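PDB 4BR6: superoxide dismutase from Chaetomium thermophilum, which catalyses the dismutation of superoxide into hydrogen peroxide and molecular oxygen at a manganese centre, probably protecting cells from toxic radicals. Local coordinates for residues A139-A144 with G151-L156. Sequence-based numbering, arbitrary orientation.
Sequences AIVTRA and GQLVPL
The guanidinium group of Arg143 meets Leu153 obliquely, its NH2 lying 4.3 Å from Leu153 CD1, while Val141 CG2 sits against one face, 3.7 Å above the plane and nearer the margin of the group than its middle. Arg143 NH1 donates to Thr142 O over 2.8 Å by a bent bond (143° at the hydrogen); the oxygen lies close to the guanidinium plane, but the donor stands well above the carbonyl plane. NE is bonded to Pro148 O in the connecting loop. Arginine suits the place because its N-H groups take up backbone oxygens while its flat surface lies on aliphatic carbon. Beside this, Val141 CG1 touches Leu153 CD1 at 3.7 Å, the two side chains running alongside each other from opposing strands. The branched valine offers one methyl to the leucine and the other to the arginine. Leu153, with CG anti to the carbonyl carbon (chi1 -66°), spans much of the gap between backbones whose nearest CA atoms, those of Val141 and Pro155, are 9.4 Å apart. Strand 125-132 runs between them, pairing with both, and Val141 also packs on its Trp128. Such side-chain contact across a central strand belongs to the three-stranded antiparallel sheet, order 2-1-3, of the C-terminal domain of iron/manganese superoxide dismutases.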
ATOM      1  N   ALA B 139       4.103  -1.930  22.557  1.00 21.00           N
ATOM      2  CA  ALA B 139       3.129  -1.177  21.780  1.00 18.90           C
ATOM      3  C   ALA B 139       2.156  -2.109  21.078  1.00 22.12           C
ATOM      4  O   ALA B 139       2.390  -3.317  20.979  1.00 23.69           O
ATOM      5  CB  ALA B 139       3.827  -0.270  20.761  1.00 18.57           C
ATOM      6  N   ILE B 140       1.055  -1.539  20.605  1.00 22.51           N
ATOM      7  CA  ILE B 140       0.114  -2.260  19.760  1.00 18.28           C
ATOM      8  C   ILE B 140       0.324  -1.779  18.319  1.00 18.77           C
ATOM      9  O   ILE B 140       0.259  -0.586  18.046  1.00 16.31           O
ATOM     10  CB  ILE B 140      -1.345  -2.001  20.227  1.00 21.72           C
ATOM     11  CG1 ILE B 140      -1.551  -2.563  21.633  1.00 14.06           C
ATOM     12  CG2 ILE B 140      -2.367  -2.607  19.250  1.00 17.75           C
ATOM     13  CD1 ILE B 140      -2.681  -1.895  22.399  1.00 19.55           C
ATOM     14  N   VAL B 141       0.614  -2.704  17.408  1.00 19.18           N
ATOM     15  CA  VAL B 141       0.732  -2.356  16.004  1.00 15.11           C
ATOM     16  C   VAL B 141      -0.292  -3.156  15.237  1.00 19.58           C
ATOM     17  O   VAL B 141      -0.788  -4.165  15.733  1.00 13.67           O
ATOM     18  CB  VAL B 141       2.136  -2.646  15.441  1.00 18.08           C
ATOM     19  CG1 VAL B 141       3.188  -1.821  16.204  1.00 20.61           C
ATOM     20  CG2 VAL B 141       2.452  -4.152  15.491  1.00 16.91           C
ATOM     21  N   THR B 142      -0.590  -2.697  14.024  1.00 15.96           N
ATOM     22  CA  THR B 142      -1.432  -3.433  13.105  1.00 17.81           C
ATOM     23  C   THR B 142      -0.614  -3.761  11.849  1.00 20.18           C
ATOM     24  O   THR B 142       0.315  -3.035  11.491  1.00 18.89           O
ATOM     25  CB  THR B 142      -2.675  -2.622  12.738  1.00 18.19           C
ATOM     26  OG1 THR B 142      -2.275  -1.342  12.238  1.00 20.84           O
ATOM     27  CG2 THR B 142      -3.553  -2.440  13.964  1.00 16.05           C
ATOM     28  N   ARG B 143      -0.942  -4.869  11.202  1.00 16.96           N
ATOM     29  CA  ARG B 143      -0.308  -5.238   9.943  1.00 19.10           C
ATOM     30  C   ARG B 143      -1.395  -5.607   8.948  1.00 17.42           C
ATOM     31  O   ARG B 143      -2.378  -6.243   9.315  1.00 15.13           O
ATOM     32  CB  ARG B 143       0.658  -6.405  10.162  1.00 17.99           C
ATOM     33  CG  ARG B 143       1.841  -6.046  11.039  1.00 16.09           C
ATOM     34  CD  ARG B 143       2.906  -5.305  10.242  1.00 19.73           C
ATOM     35  NE  ARG B 143       4.068  -4.926  11.042  1.00 18.36           N
ATOM     36  CZ  ARG B 143       4.152  -3.823  11.790  1.00 22.99           C
ATOM     37  NH1 ARG B 143       3.136  -2.978  11.879  1.00 16.98           N
ATOM     38  NH2 ARG B 143       5.262  -3.565  12.463  1.00 24.95           N
ATOM     39  N   ALA B 144      -1.226  -5.201   7.690  1.00 19.18           N
ATOM     40  CA  ALA B 144      -2.194  -5.530   6.648  1.00 15.40           C
ATOM     41  C   ALA B 144      -1.920  -6.940   6.137  1.00 16.86           C
ATOM     42  O   ALA B 144      -0.770  -7.353   6.010  1.00 13.75           O
ATOM     43  CB  ALA B 144      -2.114  -4.535   5.496  1.00 12.14           C
ATOM     44  N   GLY B 151      12.112  -6.516  12.229  1.00 22.16           N
ATOM     45  CA  GLY B 151      13.017  -5.395  12.415  1.00 21.66           C
ATOM     46  C   GLY B 151      13.064  -4.894  13.852  1.00 23.50           C
ATOM     47  O   GLY B 151      13.414  -5.627  14.775  1.00 22.11           O
ATOM     48  N   GLN B 152      12.696  -3.634  14.036  1.00 20.36           N
ATOM     49  CA  GLN B 152      12.808  -2.961  15.328  1.00 23.26           C
ATOM     50  C   GLN B 152      11.884  -3.552  16.384  1.00 23.40           C
ATOM     51  O   GLN B 152      12.079  -3.335  17.583  1.00 20.74           O
ATOM     52  CB  GLN B 152      12.470  -1.471  15.156  1.00 20.61           C
ATOM     53  CG  GLN B 152      12.884  -0.576  16.312  1.00 19.90           C
ATOM     54  CD  GLN B 152      14.378  -0.521  16.489  1.00 23.73           C
ATOM     55  OE1 GLN B 152      15.130  -0.804  15.563  1.00 19.86           O
ATOM     56  NE2 GLN B 152      14.821  -0.149  17.678  1.00 22.56           N
ATOM     57  N   LEU B 153      10.862  -4.274  15.930  1.00 19.91           N
ATOM     58  CA  LEU B 153       9.827  -4.791  16.810  1.00 17.20           C
ATOM     59  C   LEU B 153       9.741  -6.306  16.764  1.00 20.44           C
ATOM     60  O   LEU B 153       9.879  -6.921  15.707  1.00 18.87           O
ATOM     61  CB  LEU B 153       8.473  -4.212  16.428  1.00 20.16           C
ATOM     62  CG  LEU B 153       8.301  -2.714  16.637  1.00 23.36           C
ATOM     63  CD1 LEU B 153       6.867  -2.378  16.302  1.00 25.15           C
ATOM     64  CD2 LEU B 153       8.657  -2.315  18.054  1.00 19.02           C
ATOM     65  N   VAL B 154       9.490  -6.891  17.930  1.00 17.75           N
ATOM     66  CA  VAL B 154       9.421  -8.336  18.081  1.00 18.18           C
ATOM     67  C   VAL B 154       7.994  -8.678  18.499  1.00 18.48           C
ATOM     68  O   VAL B 154       7.478  -8.107  19.460  1.00 18.41           O
ATOM     69  CB  VAL B 154      10.426  -8.842  19.149  1.00 17.21           C
ATOM     70  CG1 VAL B 154      10.508 -10.365  19.112  1.00 30.53           C
ATOM     71  CG2 VAL B 154      11.820  -8.215  18.940  1.00 19.77           C
ATOM     72  N   PRO B 155       7.334  -9.585  17.773  1.00 15.94           N
ATOM     73  CA  PRO B 155       5.943  -9.850  18.161  1.00 21.61           C
ATOM     74  C   PRO B 155       5.855 -10.733  19.417  1.00 18.05           C
ATOM     75  O   PRO B 155       6.662 -11.650  19.557  1.00 17.10           O
ATOM     76  CB  PRO B 155       5.375 -10.564  16.930  1.00 17.47           C
ATOM     77  CG  PRO B 155       6.574 -11.208  16.272  1.00 22.38           C
ATOM     78  CD  PRO B 155       7.726 -10.302  16.544  1.00 16.87           C
ATOM     79  N   LEU B 156       4.891 -10.467  20.296  1.00 16.64           N
ATOM     80  CA  LEU B 156       4.750 -11.219  21.539  1.00 22.78           C
ATOM     81  C   LEU B 156       3.382 -11.899  21.629  1.00 15.76           C
ATOM     82  O   LEU B 156       3.237 -12.960  22.220  1.00 17.64           O
ATOM     83  CB  LEU B 156       4.922 -10.297  22.745  1.00 13.09           C
ATOM     84  CG  LEU B 156       6.254  -9.584  22.946  1.00 17.40           C
ATOM     85  CD1 LEU B 156       6.244  -8.922  24.318  1.00 17.24           C
ATOM     86  CD2 LEU B 156       7.468 -10.515  22.792  1.00 19.63           C
TER